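Local coordinates for acetyltransferase (Agrobacterium tumefaciens, PDB 2DXQ), which probably transfers an acetyl group from acetyl-coenzyme A to an acceptor that has not been identified, at residues A[68-73]-A[111-116]; A[85-90]-A[130-135]; A[105-110]-A[116-121]. All blocks are in the same frame, centred on the assembly; numbering follows the deposited sequence.

Contact 1: A[68-73]-A[111-116]. With PO4 (phosphate ion), chain D.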
ATOM      1  N   LEU A  68       1.515   3.796  -8.531  1.00 12.11           N
ATOM      2  CA  LEU A  68       0.702   4.492  -7.551  1.00 12.35           C
ATOM      3  C   LEU A  68      -0.494   3.629  -7.196  1.00 13.35           C
ATOM      4  O   LEU A  68      -1.173   3.114  -8.085  1.00 13.29           O
ATOM      5  CB  LEU A  68       0.213   5.824  -8.121  1.00 11.94           C
ATOM      6  CG  LEU A  68      -0.722   6.655  -7.247  1.00 12.37           C
ATOM      7  CD1 LEU A  68      -0.038   7.092  -5.934  1.00 12.50           C
ATOM      8  CD2 LEU A  68      -1.176   7.869  -8.077  1.00 12.33           C
ATOM      9  N   LEU A  69      -0.755   3.499  -5.898  1.00 13.33           N
ATOM     10  CA  LEU A  69      -1.913   2.742  -5.413  1.00 14.09           C
ATOM     11  C   LEU A  69      -2.761   3.694  -4.581  1.00 14.32           C
ATOM     12  O   LEU A  69      -2.354   4.117  -3.503  1.00 14.30           O
ATOM     13  CB  LEU A  69      -1.464   1.553  -4.552  1.00 14.57           C
ATOM     14  CG  LEU A  69      -0.329   0.673  -5.097  1.00 16.58           C
ATOM     15  CD1 LEU A  69       0.164  -0.286  -4.022  1.00 18.40           C
ATOM     16  CD2 LEU A  69      -0.811  -0.095  -6.333  1.00 18.39           C
ATOM     17  N   ILE A  70      -3.932   4.046  -5.088  1.00 14.49           N
ATOM     18  CA  ILE A  70      -4.847   4.935  -4.360  1.00 14.70           C
ATOM     19  C   ILE A  70      -5.924   4.066  -3.733  1.00 15.43           C
ATOM     20  O   ILE A  70      -6.513   3.217  -4.412  1.00 15.83           O
ATOM     21  CB  ILE A  70      -5.496   5.998  -5.282  1.00 15.08           C
ATOM     22  CG1 ILE A  70      -4.421   6.938  -5.853  1.00 14.88           C
ATOM     23  CG2 ILE A  70      -6.545   6.810  -4.498  1.00 15.44           C
ATOM     24  CD1 ILE A  70      -4.930   7.864  -7.004  1.00 15.39           C
ATOM     25  N   VAL A  71      -6.170   4.289  -2.444  1.00 16.11           N
ATOM     26  CA  VAL A  71      -6.984   3.364  -1.633  1.00 16.60           C
ATOM     27  C   VAL A  71      -8.166   4.111  -1.008  1.00 17.06           C
ATOM     28  O   VAL A  71      -7.963   5.125  -0.348  1.00 15.92           O
ATOM     29  CB  VAL A  71      -6.135   2.747  -0.489  1.00 16.66           C
ATOM     30  CG1 VAL A  71      -6.916   1.611   0.208  1.00 18.07           C
ATOM     31  CG2 VAL A  71      -4.776   2.223  -1.005  1.00 15.93           C
ATOM     32  N   PRO A  72      -9.400   3.596  -1.180  1.00 18.34           N
ATOM     33  CA  PRO A  72     -10.546   4.222  -0.524  1.00 19.64           C
ATOM     34  C   PRO A  72     -10.467   4.023   0.999  1.00 20.02           C
ATOM     35  O   PRO A  72      -9.959   2.978   1.459  1.00 20.21           O
ATOM     36  CB  PRO A  72     -11.748   3.462  -1.107  1.00 19.70           C
ATOM     37  CG  PRO A  72     -11.213   2.160  -1.538  1.00 20.24           C
ATOM     38  CD  PRO A  72      -9.776   2.393  -1.940  1.00 19.04           C
ATOM     39  N   ASN A  73     -10.987   5.000   1.750  1.00 20.91           N
ATOM     40  CA  ASN A  73     -10.725   5.120   3.187  1.00 22.08           C
ATOM     41  C   ASN A  73     -11.781   5.964   3.911  1.00 23.12           C
ATOM     42  O   ASN A  73     -12.230   6.974   3.383  1.00 23.18           O
ATOM     43  CB  ASN A  73      -9.341   5.741   3.388  1.00 21.41           C
ATOM     44  CG  ASN A  73      -8.959   5.886   4.838  1.00 21.75           C
ATOM     45  OD1 ASN A  73      -8.913   4.910   5.591  1.00 21.00           O
ATOM     46  ND2 ASN A  73      -8.668   7.111   5.239  1.00 20.24           N
ATOM     47  N   PHE A 111      -2.336  13.403  -4.719  1.00 15.43           N
ATOM     48  CA  PHE A 111      -2.897  14.608  -4.102  1.00 16.41           C
ATOM     49  C   PHE A 111      -4.043  15.201  -4.927  1.00 16.67           C
ATOM     50  O   PHE A 111      -5.038  15.681  -4.362  1.00 16.70           O
ATOM     51  CB  PHE A 111      -1.824  15.653  -3.827  1.00 17.24           C
ATOM     52  CG  PHE A 111      -0.906  15.308  -2.663  1.00 18.56           C
ATOM     53  CD1 PHE A 111      -1.342  14.498  -1.618  1.00 20.06           C
ATOM     54  CD2 PHE A 111       0.384  15.824  -2.617  1.00 20.88           C
ATOM     55  CE1 PHE A 111      -0.497  14.188  -0.544  1.00 21.06           C
ATOM     56  CE2 PHE A 111       1.238  15.525  -1.546  1.00 21.28           C
ATOM     57  CZ  PHE A 111       0.795  14.706  -0.513  1.00 20.63           C
ATOM     58  N   GLY A 112      -3.926  15.129  -6.250  1.00 16.71           N
ATOM     59  CA  GLY A 112      -5.035  15.560  -7.137  1.00 16.56           C
ATOM     60  C   GLY A 112      -6.302  14.729  -6.949  1.00 17.17           C
ATOM     61  O   GLY A 112      -7.425  15.199  -7.213  1.00 17.31           O
ATOM     62  N   ALA A 113      -6.123  13.490  -6.491  1.00 16.37           N
ATOM     63  CA  ALA A 113      -7.229  12.557  -6.211  1.00 16.59           C
ATOM     64  C   ALA A 113      -7.743  12.691  -4.770  1.00 16.71           C
ATOM     65  O   ALA A 113      -8.556  11.868  -4.310  1.00 17.21           O
ATOM     66  CB  ALA A 113      -6.773  11.111  -6.483  1.00 16.48           C
ATOM     67  N   ASN A 114      -7.260  13.730  -4.090  1.00 16.08           N
ATOM     68  CA  ASN A 114      -7.615  14.113  -2.713  1.00 16.99           C
ATOM     69  C   ASN A 114      -7.063  13.167  -1.649  1.00 16.36           C
ATOM     70  O   ASN A 114      -7.621  13.077  -0.564  1.00 16.73           O
ATOM     71  CB  ASN A 114      -9.136  14.298  -2.512  1.00 16.89           C
ATOM     72  CG  ASN A 114      -9.465  15.169  -1.301  1.00 17.89           C
ATOM     73  OD1 ASN A 114      -8.713  16.073  -0.946  1.00 21.48           O
ATOM     74  ND2 ASN A 114     -10.595  14.886  -0.657  1.00 21.07           N
ATOM     75  N   CYS A 115      -5.960  12.481  -1.948  1.00 15.92           N
ATOM     76  CA  CYS A 115      -5.305  11.672  -0.905  1.00 15.92           C
ATOM     77  C   CYS A 115      -4.717  12.576   0.178  1.00 15.94           C
ATOM     78  O   CYS A 115      -4.064  13.582  -0.124  1.00 16.96           O
ATOM     79  CB  CYS A 115      -4.193  10.794  -1.500  1.00 14.97           C
ATOM     80  SG  CYS A 115      -4.760   9.470  -2.522  1.00 15.57           S
ATOM     81  N   TYR A 116      -4.935  12.235   1.447  1.00 16.06           N
ATOM     82  CA  TYR A 116      -4.370  13.053   2.517  1.00 16.22           C
ATOM     83  C   TYR A 116      -2.894  12.768   2.791  1.00 16.23           C
ATOM     84  O   TYR A 116      -2.174  13.602   3.345  1.00 15.66           O
ATOM     85  CB  TYR A 116      -5.216  12.978   3.789  1.00 17.79           C
ATOM     86  CG  TYR A 116      -5.101  11.708   4.594  1.00 17.63           C
ATOM     87  CD1 TYR A 116      -5.941  10.628   4.349  1.00 19.81           C
ATOM     88  CD2 TYR A 116      -4.184  11.611   5.640  1.00 18.25           C
ATOM     89  CE1 TYR A 116      -5.855   9.468   5.111  1.00 20.16           C
ATOM     90  CE2 TYR A 116      -4.091  10.449   6.395  1.00 20.70           C
ATOM     91  CZ  TYR A 116      -4.930   9.388   6.125  1.00 19.36           C
ATOM     92  OH  TYR A 116      -4.855   8.234   6.886  1.00 22.21           O
TER
HETATM   93  P   PO4 D4285      -2.357   9.013   9.821  1.00 40.63           P
HETATM   94  O1  PO4 D4285      -3.725   9.330   9.296  1.00 41.56           O
HETATM   95  O2  PO4 D4285      -1.589  10.269  10.087  1.00 41.89           O
HETATM   96  O3  PO4 D4285      -2.460   8.195  11.094  1.00 42.02           O
HETATM   97  O4  PO4 D4285      -1.590   8.202   8.813  1.00 42.69           O

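Contact 2: A[85-90]-A[130-135]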
ATOM      1  N   GLU A  85       4.958   2.251  -5.097  1.00 12.59           N
ATOM      2  CA  GLU A  85       5.714   1.003  -5.097  1.00 13.25           C
ATOM      3  C   GLU A  85       6.498   0.792  -6.382  1.00 13.20           C
ATOM      4  O   GLU A  85       6.266   1.463  -7.384  1.00 12.40           O
ATOM      5  CB  GLU A  85       4.765  -0.187  -4.889  1.00 13.97           C
ATOM      6  CG  GLU A  85       4.618  -0.594  -3.405  1.00 17.03           C
ATOM      7  CD  GLU A  85       5.920  -1.116  -2.827  1.00 19.72           C
ATOM      8  OE1 GLU A  85       6.859  -1.388  -3.615  1.00 20.40           O
ATOM      9  OE2 GLU A  85       6.027  -1.231  -1.585  1.00 19.34           O
ATOM     10  N   ASN A  86       7.434  -0.149  -6.320  1.00 13.01           N
ATOM     11  CA  ASN A  86       8.239  -0.580  -7.461  1.00 13.73           C
ATOM     12  C   ASN A  86       8.826   0.563  -8.275  1.00 13.49           C
ATOM     13  O   ASN A  86       8.649   0.660  -9.499  1.00 12.57           O
ATOM     14  CB  ASN A  86       7.495  -1.588  -8.318  1.00 15.35           C
ATOM     15  CG  ASN A  86       7.247  -2.885  -7.573  1.00 15.13           C
ATOM     16  OD1 ASN A  86       8.090  -3.329  -6.781  1.00 18.74           O
ATOM     17  ND2 ASN A  86       6.094  -3.483  -7.801  1.00 16.74           N
ATOM     18  N   VAL A  87       9.545   1.418  -7.564  1.00 13.54           N
ATOM     19  CA  VAL A  87      10.226   2.529  -8.213  1.00 13.49           C
ATOM     20  C   VAL A  87      11.571   2.040  -8.749  1.00 14.44           C
ATOM     21  O   VAL A  87      12.371   1.464  -8.001  1.00 14.20           O
ATOM     22  CB  VAL A  87      10.460   3.658  -7.197  1.00 13.64           C
ATOM     23  CG1 VAL A  87      11.282   4.757  -7.812  1.00 14.64           C
ATOM     24  CG2 VAL A  87       9.119   4.197  -6.704  1.00 13.86           C
ATOM     25  N   VAL A  88      11.827   2.279 -10.035  1.00 14.44           N
ATOM     26  CA  VAL A  88      13.117   1.909 -10.593  1.00 16.18           C
ATOM     27  C   VAL A  88      13.621   2.905 -11.599  1.00 17.16           C
ATOM     28  O   VAL A  88      12.850   3.491 -12.354  1.00 16.25           O
ATOM     29  CB  VAL A  88      13.181   0.424 -11.113  1.00 17.34           C
ATOM     30  CG1 VAL A  88      11.921  -0.031 -11.760  1.00 18.44           C
ATOM     31  CG2 VAL A  88      14.404   0.142 -11.991  1.00 18.38           C
ATOM     32  N   THR A  89      14.937   3.090 -11.546  1.00 18.68           N
ATOM     33  CA  THR A  89      15.684   3.890 -12.472  1.00 21.21           C
ATOM     34  C   THR A  89      16.888   3.062 -12.919  1.00 21.95           C
ATOM     35  O   THR A  89      17.144   1.972 -12.416  1.00 22.31           O
ATOM     36  CB  THR A  89      16.222   5.177 -11.790  1.00 21.21           C
ATOM     37  OG1 THR A  89      17.069   4.838 -10.670  1.00 22.74           O
ATOM     38  CG2 THR A  89      15.092   6.031 -11.296  1.00 21.61           C
ATOM     39  N   LEU A  90      17.668   3.624 -13.820  1.00 23.11           N
ATOM     40  CA  LEU A  90      18.761   2.881 -14.416  1.00 23.27           C
ATOM     41  C   LEU A  90      20.117   3.380 -13.955  1.00 24.32           C
ATOM     42  O   LEU A  90      20.295   4.611 -13.843  1.00 24.07           O
ATOM     43  CB  LEU A  90      18.652   3.011 -15.918  1.00 22.61           C
ATOM     44  CG  LEU A  90      17.359   2.442 -16.524  1.00 22.69           C
ATOM     45  CD1 LEU A  90      17.317   2.702 -18.023  1.00 23.12           C
ATOM     46  CD2 LEU A  90      17.218   0.958 -16.242  1.00 25.21           C
ATOM     47  N   HIS A 130      17.550   6.781   0.142  1.00 15.49           N
ATOM     48  CA  HIS A 130      16.779   7.545   1.106  1.00 15.66           C
ATOM     49  C   HIS A 130      16.794   9.028   0.768  1.00 15.81           C
ATOM     50  O   HIS A 130      15.755   9.678   0.824  1.00 15.76           O
ATOM     51  CB  HIS A 130      17.336   7.322   2.513  1.00 16.26           C
ATOM     52  CG  HIS A 130      17.242   5.903   2.978  1.00 17.70           C
ATOM     53  ND1 HIS A 130      17.448   5.539   4.291  1.00 22.03           N
ATOM     54  CD2 HIS A 130      16.946   4.763   2.311  1.00 19.89           C
ATOM     55  CE1 HIS A 130      17.290   4.231   4.410  1.00 21.97           C
ATOM     56  NE2 HIS A 130      16.971   3.738   3.225  1.00 19.43           N
ATOM     57  N   ALA A 131      17.976   9.563   0.432  1.00 15.61           N
ATOM     58  CA  ALA A 131      18.102  10.976   0.053  1.00 15.91           C
ATOM     59  C   ALA A 131      17.251  11.266  -1.185  1.00 15.35           C
ATOM     60  O   ALA A 131      16.649  12.341  -1.307  1.00 15.61           O
ATOM     61  CB  ALA A 131      19.557  11.322  -0.243  1.00 16.22           C
ATOM     62  N   PHE A 132      17.227  10.304  -2.105  1.00 15.17           N
ATOM     63  CA  PHE A 132      16.441  10.444  -3.320  1.00 14.80           C
ATOM     64  C   PHE A 132      14.982  10.633  -2.957  1.00 14.27           C
ATOM     65  O   PHE A 132      14.335  11.525  -3.492  1.00 14.33           O
ATOM     66  CB  PHE A 132      16.603   9.238  -4.259  1.00 14.39           C
ATOM     67  CG  PHE A 132      15.520   9.143  -5.300  1.00 16.20           C
ATOM     68  CD1 PHE A 132      15.505  10.019  -6.392  1.00 14.67           C
ATOM     69  CD2 PHE A 132      14.492   8.207  -5.173  1.00 15.26           C
ATOM     70  CE1 PHE A 132      14.478   9.964  -7.347  1.00 15.27           C
ATOM     71  CE2 PHE A 132      13.456   8.137  -6.118  1.00 15.45           C
ATOM     72  CZ  PHE A 132      13.445   9.011  -7.211  1.00 14.98           C
ATOM     73  N   TYR A 133      14.462   9.797  -2.054  1.00 14.08           N
ATOM     74  CA  TYR A 133      13.058   9.947  -1.677  1.00 14.53           C
ATOM     75  C   TYR A 133      12.776  11.276  -0.990  1.00 14.39           C
ATOM     76  O   TYR A 133      11.722  11.878  -1.210  1.00 15.35           O
ATOM     77  CB  TYR A 133      12.559   8.755  -0.854  1.00 14.54           C
ATOM     78  CG  TYR A 133      12.396   7.509  -1.712  1.00 14.98           C
ATOM     79  CD1 TYR A 133      11.561   7.525  -2.841  1.00 16.11           C
ATOM     80  CD2 TYR A 133      13.098   6.342  -1.424  1.00 14.94           C
ATOM     81  CE1 TYR A 133      11.427   6.395  -3.655  1.00 15.69           C
ATOM     82  CE2 TYR A 133      12.951   5.186  -2.225  1.00 17.17           C
ATOM     83  CZ  TYR A 133      12.117   5.235  -3.334  1.00 15.03           C
ATOM     84  OH  TYR A 133      11.972   4.116  -4.142  1.00 17.58           O
ATOM     85  N   GLU A 134      13.713  11.745  -0.165  1.00 15.31           N
ATOM     86  CA  GLU A 134      13.555  13.057   0.463  1.00 15.23           C
ATOM     87  C   GLU A 134      13.494  14.162  -0.598  1.00 15.66           C
ATOM     88  O   GLU A 134      12.712  15.094  -0.479  1.00 16.33           O
ATOM     89  CB  GLU A 134      14.663  13.313   1.481  1.00 15.86           C
ATOM     90  CG  GLU A 134      14.520  12.386   2.717  1.00 16.52           C
ATOM     91  CD  GLU A 134      15.690  12.443   3.667  1.00 21.55           C
ATOM     92  OE1 GLU A 134      16.774  12.920   3.264  1.00 23.43           O
ATOM     93  OE2 GLU A 134      15.525  11.979   4.822  1.00 21.69           O
ATOM     94  N   SER A 135      14.283  14.015  -1.652  1.00 16.20           N
ATOM     95  CA  SER A 135      14.304  14.991  -2.747  1.00 16.46           C
ATOM     96  C   SER A 135      12.995  15.003  -3.542  1.00 16.72           C
ATOM     97  O   SER A 135      12.718  15.969  -4.262  1.00 16.96           O
ATOM     98  CB  SER A 135      15.500  14.748  -3.674  1.00 16.39           C
ATOM     99  OG  SER A 135      15.308  13.665  -4.567  1.00 15.98           O
TER

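Contact 3: A[105-110]-A[116-121]. With PO4 (phosphate ion), chain D.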
ATOM      1  N   HIS A 105       5.460  12.847  -9.996  1.00 14.08           N
ATOM      2  CA  HIS A 105       4.199  12.792 -10.740  1.00 14.18           C
ATOM      3  C   HIS A 105       3.170  11.924 -10.024  1.00 13.86           C
ATOM      4  O   HIS A 105       2.002  12.298  -9.893  1.00 12.69           O
ATOM      5  CB  HIS A 105       4.392  12.299 -12.171  1.00 14.82           C
ATOM      6  CG  HIS A 105       3.143  12.347 -12.993  1.00 16.51           C
ATOM      7  ND1 HIS A 105       2.643  13.518 -13.525  1.00 19.88           N
ATOM      8  CD2 HIS A 105       2.297  11.363 -13.386  1.00 20.09           C
ATOM      9  CE1 HIS A 105       1.538  13.252 -14.205  1.00 21.22           C
ATOM     10  NE2 HIS A 105       1.306  11.951 -14.138  1.00 19.94           N
ATOM     11  N   ALA A 106       3.618  10.780  -9.528  1.00 13.43           N
ATOM     12  CA  ALA A 106       2.748   9.889  -8.774  1.00 13.60           C
ATOM     13  C   ALA A 106       2.221  10.562  -7.490  1.00 13.46           C
ATOM     14  O   ALA A 106       1.022  10.476  -7.181  1.00 12.88           O
ATOM     15  CB  ALA A 106       3.495   8.560  -8.481  1.00 13.64           C
ATOM     16  N   ILE A 107       3.092  11.281  -6.779  1.00 13.10           N
ATOM     17  CA  ILE A 107       2.679  12.059  -5.595  1.00 14.24           C
ATOM     18  C   ILE A 107       1.614  13.077  -5.995  1.00 15.05           C
ATOM     19  O   ILE A 107       0.551  13.173  -5.375  1.00 15.31           O
ATOM     20  CB  ILE A 107       3.870  12.761  -4.948  1.00 14.00           C
ATOM     21  CG1 ILE A 107       4.763  11.707  -4.279  1.00 13.68           C
ATOM     22  CG2 ILE A 107       3.401  13.789  -3.889  1.00 15.67           C
ATOM     23  CD1 ILE A 107       6.157  12.213  -3.898  1.00 15.14           C
ATOM     24  N   GLU A 108       1.900  13.811  -7.065  1.00 14.85           N
ATOM     25  CA  GLU A 108       0.991  14.876  -7.481  1.00 15.73           C
ATOM     26  C   GLU A 108      -0.353  14.315  -7.905  1.00 15.14           C
ATOM     27  O   GLU A 108      -1.404  14.897  -7.594  1.00 15.11           O
ATOM     28  CB  GLU A 108       1.657  15.725  -8.567  1.00 16.53           C
ATOM     29  CG  GLU A 108       2.764  16.572  -7.970  1.00 21.06           C
ATOM     30  CD  GLU A 108       3.654  17.252  -8.996  1.00 28.23           C
ATOM     31  OE1 GLU A 108       3.365  17.180 -10.215  1.00 31.39           O
ATOM     32  OE2 GLU A 108       4.657  17.861  -8.563  1.00 30.85           O
ATOM     33  N   THR A 109      -0.318  13.155  -8.551  1.00 14.64           N
ATOM     34  CA  THR A 109      -1.542  12.473  -8.994  1.00 15.41           C
ATOM     35  C   THR A 109      -2.396  12.028  -7.812  1.00 14.85           C
ATOM     36  O   THR A 109      -3.631  12.201  -7.816  1.00 15.12           O
ATOM     37  CB  THR A 109      -1.217  11.317  -9.946  1.00 15.31           C
ATOM     38  OG1 THR A 109      -0.545  11.843 -11.099  1.00 15.97           O
ATOM     39  CG2 THR A 109      -2.493  10.551 -10.388  1.00 16.90           C
ATOM     40  N   ALA A 110      -1.739  11.500  -6.787  1.00 14.26           N
ATOM     41  CA  ALA A 110      -2.420  11.114  -5.550  1.00 14.92           C
ATOM     42  C   ALA A 110      -3.084  12.318  -4.870  1.00 14.85           C
ATOM     43  O   ALA A 110      -4.259  12.266  -4.480  1.00 15.55           O
ATOM     44  CB  ALA A 110      -1.415  10.462  -4.613  1.00 13.99           C
ATOM     45  N   TYR A 116      -4.935  12.235   1.447  1.00 16.06           N
ATOM     46  CA  TYR A 116      -4.370  13.053   2.517  1.00 16.22           C
ATOM     47  C   TYR A 116      -2.894  12.768   2.791  1.00 16.23           C
ATOM     48  O   TYR A 116      -2.174  13.602   3.345  1.00 15.66           O
ATOM     49  CB  TYR A 116      -5.216  12.978   3.789  1.00 17.79           C
ATOM     50  CG  TYR A 116      -5.101  11.708   4.594  1.00 17.63           C
ATOM     51  CD1 TYR A 116      -5.941  10.628   4.349  1.00 19.81           C
ATOM     52  CD2 TYR A 116      -4.184  11.611   5.640  1.00 18.25           C
ATOM     53  CE1 TYR A 116      -5.855   9.468   5.111  1.00 20.16           C
ATOM     54  CE2 TYR A 116      -4.091  10.449   6.395  1.00 20.70           C
ATOM     55  CZ  TYR A 116      -4.930   9.388   6.125  1.00 19.36           C
ATOM     56  OH  TYR A 116      -4.855   8.234   6.886  1.00 22.21           O
ATOM     57  N   LYS A 117      -2.447  11.575   2.412  1.00 15.38           N
ATOM     58  CA  LYS A 117      -1.050  11.212   2.568  1.00 14.79           C
ATOM     59  C   LYS A 117      -0.638  10.239   1.467  1.00 14.22           C
ATOM     60  O   LYS A 117      -1.482   9.554   0.868  1.00 14.28           O
ATOM     61  CB  LYS A 117      -0.792  10.589   3.945  1.00 14.80           C
ATOM     62  CG  LYS A 117      -1.426   9.223   4.117  1.00 15.23           C
ATOM     63  CD  LYS A 117      -1.136   8.625   5.500  1.00 16.52           C
ATOM     64  CE  LYS A 117      -2.046   7.428   5.725  1.00 19.22           C
ATOM     65  NZ  LYS A 117      -1.715   6.712   7.004  1.00 23.88           N
ATOM     66  N   VAL A 118       0.653  10.217   1.182  1.00 13.44           N
ATOM     67  CA  VAL A 118       1.239   9.225   0.289  1.00 12.65           C
ATOM     68  C   VAL A 118       2.380   8.556   1.057  1.00 12.94           C
ATOM     69  O   VAL A 118       3.215   9.248   1.616  1.00 12.05           O
ATOM     70  CB  VAL A 118       1.769   9.872  -1.017  1.00 13.07           C
ATOM     71  CG1 VAL A 118       2.340   8.794  -1.951  1.00 13.85           C
ATOM     72  CG2 VAL A 118       0.640  10.622  -1.726  1.00 13.75           C
HETATM   73  N   MSE A 119       2.414   7.224   1.055  1.00 13.14           N
HETATM   74  CA  MSE A 119       3.418   6.477   1.820  1.00 15.04           C
HETATM   75  C   MSE A 119       4.313   5.645   0.912  1.00 13.44           C
HETATM   76  O   MSE A 119       3.908   5.238  -0.178  1.00 12.15           O
HETATM   77  CB  MSE A 119       2.716   5.550   2.821  1.00 14.46           C
HETATM   78  CG  MSE A 119       2.003   6.311   3.921  1.00 17.03           C
HETATM   79 SE   MSE A 119       0.864   5.089   4.940  1.00 23.75          SE
HETATM   80  CE  MSE A 119      -0.508   4.849   3.615  1.00 21.75           C
ATOM     81  N   LEU A 120       5.511   5.336   1.392  1.00 12.63           N
ATOM     82  CA  LEU A 120       6.428   4.512   0.635  1.00 13.26           C
ATOM     83  C   LEU A 120       7.333   3.795   1.611  1.00 13.74           C
ATOM     84  O   LEU A 120       7.765   4.393   2.585  1.00 12.93           O
ATOM     85  CB  LEU A 120       7.249   5.388  -0.325  1.00 13.60           C
ATOM     86  CG  LEU A 120       8.275   4.644  -1.179  1.00 15.09           C
ATOM     87  CD1 LEU A 120       8.365   5.250  -2.578  1.00 16.28           C
ATOM     88  CD2 LEU A 120       9.637   4.640  -0.493  1.00 14.46           C
ATOM     89  N   LEU A 121       7.599   2.515   1.339  1.00 14.19           N
ATOM     90  CA  LEU A 121       8.501   1.706   2.135  1.00 15.60           C
ATOM     91  C   LEU A 121       9.639   1.216   1.267  1.00 16.41           C
ATOM     92  O   LEU A 121       9.417   0.680   0.179  1.00 16.60           O
ATOM     93  CB  LEU A 121       7.768   0.485   2.718  1.00 16.09           C
ATOM     94  CG  LEU A 121       6.893   0.750   3.936  1.00 18.33           C
ATOM     95  CD1 LEU A 121       6.567  -0.576   4.635  1.00 17.81           C
ATOM     96  CD2 LEU A 121       7.619   1.666   4.896  1.00 22.97           C
TER
HETATM   97  P   PO4 D4285      -2.357   9.013   9.821  1.00 40.63           P
HETATM   98  O1  PO4 D4285      -3.725   9.330   9.296  1.00 41.56           O
HETATM   99  O2  PO4 D4285      -1.589  10.269  10.087  1.00 41.89           O
HETATM  100  O3  PO4 D4285      -2.460   8.195  11.094  1.00 42.02           O
HETATM  101  O4  PO4 D4285      -1.590   8.202   8.813  1.00 42.69           O

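Contact 1: A[68-73]-A[111-116]
The amide nitrogen ND2 of N73 donates hydrogen bonds to T75 OG1 and to the carbonyl oxygen of R79, and it also meets the ring of Y116. ND2 arrives at the ring edge, near its plane, 3.7 Å from Y116 CE1. The two side chains cross at about a right angle, with amide and ring planes 31° apart, so the pair is no stack; the outside bonds of ND2, and a weak one that OD1 accepts from N86 ND2 of the second subunit, fix how the amide is turned. Beyond CE2 of the same ring, near its plane, lies O1 of a phosphate, probably taken from the crystallisation liquor, to which Y116 OH donates a 2.9 Å hydrogen bond and which R76 and K117 of the same chain and R148 of the second subunit also hold.

At the strand end of the contact the chemistry turns apolar. I70 splits its branches between two partners: CG2, lying anti to the backbone N, touches C115 SG at 3.8 Å, while CD1, carried by CG1 on the other branch, reaches A113 CB at 3.8 Å.

C115 is placed by the end of its helix. N114, with positive phi, is the C-prime residue of a Schellman motif, in which N114 N bonds F111 O at 3.0 Å and C115 N turns back to A110 O. The chain leaving helix 98-112 thus passes beside strand 61-71, with C115 also resting on A82 of strand 81-88, just before strand 117-122 begins.

Contact 2: A[85-90]-A[130-135]
The ring of Y133 meets V87 at its edge: V87 CG2 lies near the ring plane, while CD2 of F132 covers one face from 3.8 Å above, offset toward the rim. The F132 ring is in turn approached by V87 CG1, which comes in obliquely, 4.4 Å from F132 CE2. One valine therefore serves two aromatic rings of the same helix, a different methyl for each.

The closest approach is that of the phenol end. V87 and Y133 reach for each other from opposite directions, and Y133 OH stops 3.4 Å from V87 CB, with V87 CG1 and CG2 each 3.8 Å from Y133 OH. With CG1 anti to the backbone N (chi1 174°), the isopropyl group straddles the hydroxyl and still presents CG1 to F132.

Each segment also has a local side-chain-to-backbone bond. In the strand, N86 N donates to E85 OE1 (3.0 Å, 150° at the hydrogen), using the anti side of the carboxylate. In the helix, S135 OG bonds F132 O at 2.6 Å, and R100 of helix 98-112 reaches the same hydroxyl.

Between strand 81-88 and helix 127-135 the contact is van der Waals in character, the phenol oxygen resting against the valine, which helps to place the Y133 hydroxyl without a hydrogen bond from V87. This is of interest because many GNAT enzymes place a tyrosine of the corresponding helix near the sulfur of coenzyme A; whether Y133 does so remains an inference.

Contact 3: A[105-110]-A[116-121]
V118 points toward the helix and divides its two methyls between residues about one turn apart. CG2, anti to the carbonyl carbon, presses on A110 CB at 3.5 Å. CG1, turned anti to the backbone N (chi1 -178°), extends to I107, where CG1 of I107 lies 4.4 Å from CG1 of V118. The two partners answer differently: the alanine CB points toward the strand, whereas the I107 side chain leaves the helix to one side and is met at CG1. The backbones are nearest at I107 and V118, with 6.7 Å between their CA atoms, and all three residues are buried.

Neighbouring K117 points away from the helix, in keeping with the alternation of a strand. Its CG lies 3.7 Å above one face of the Y116 ring, offset toward the rim, and beyond CG the chain runs out extended to the phosphate. NZ is modelled as bonded to O4 there, although the fit is too tight for its length to be trusted.

On the helix, H105 O accepts from both T109 N (2.8 Å) and T109 OG1 (2.9 Å), the latter from above the carbonyl plane.

The contact closes a beta-alpha-beta unit: helix 98-112 packs on strand 117-122, which runs parallel to strand 81-88. At the other edge of strand 117-122 the ladder continues, antiparallel, into the second subunit.

Overall arrangement
One mixed sheet is common to the three contacts; contacts 1 and 3 also share helix 98-112. These two adjoin, with centres 7 Å apart; they have Y116 and the phosphate in common, and L68 of contact 1 packs on A106 and A110 of contact 3. Contact 2 is farther off, its centre about 20 Å from contact 1 and 13 Å from contact 3, yet Y133 packs on L120. Along the chain the segments of contact 1 alternate with those of contacts 2 and 3, whereas both segments of contact 3 fall between those of contact 2. Residues distant in sequence thus meet around one sheet, which runs on into the second subunit through strand 117-122.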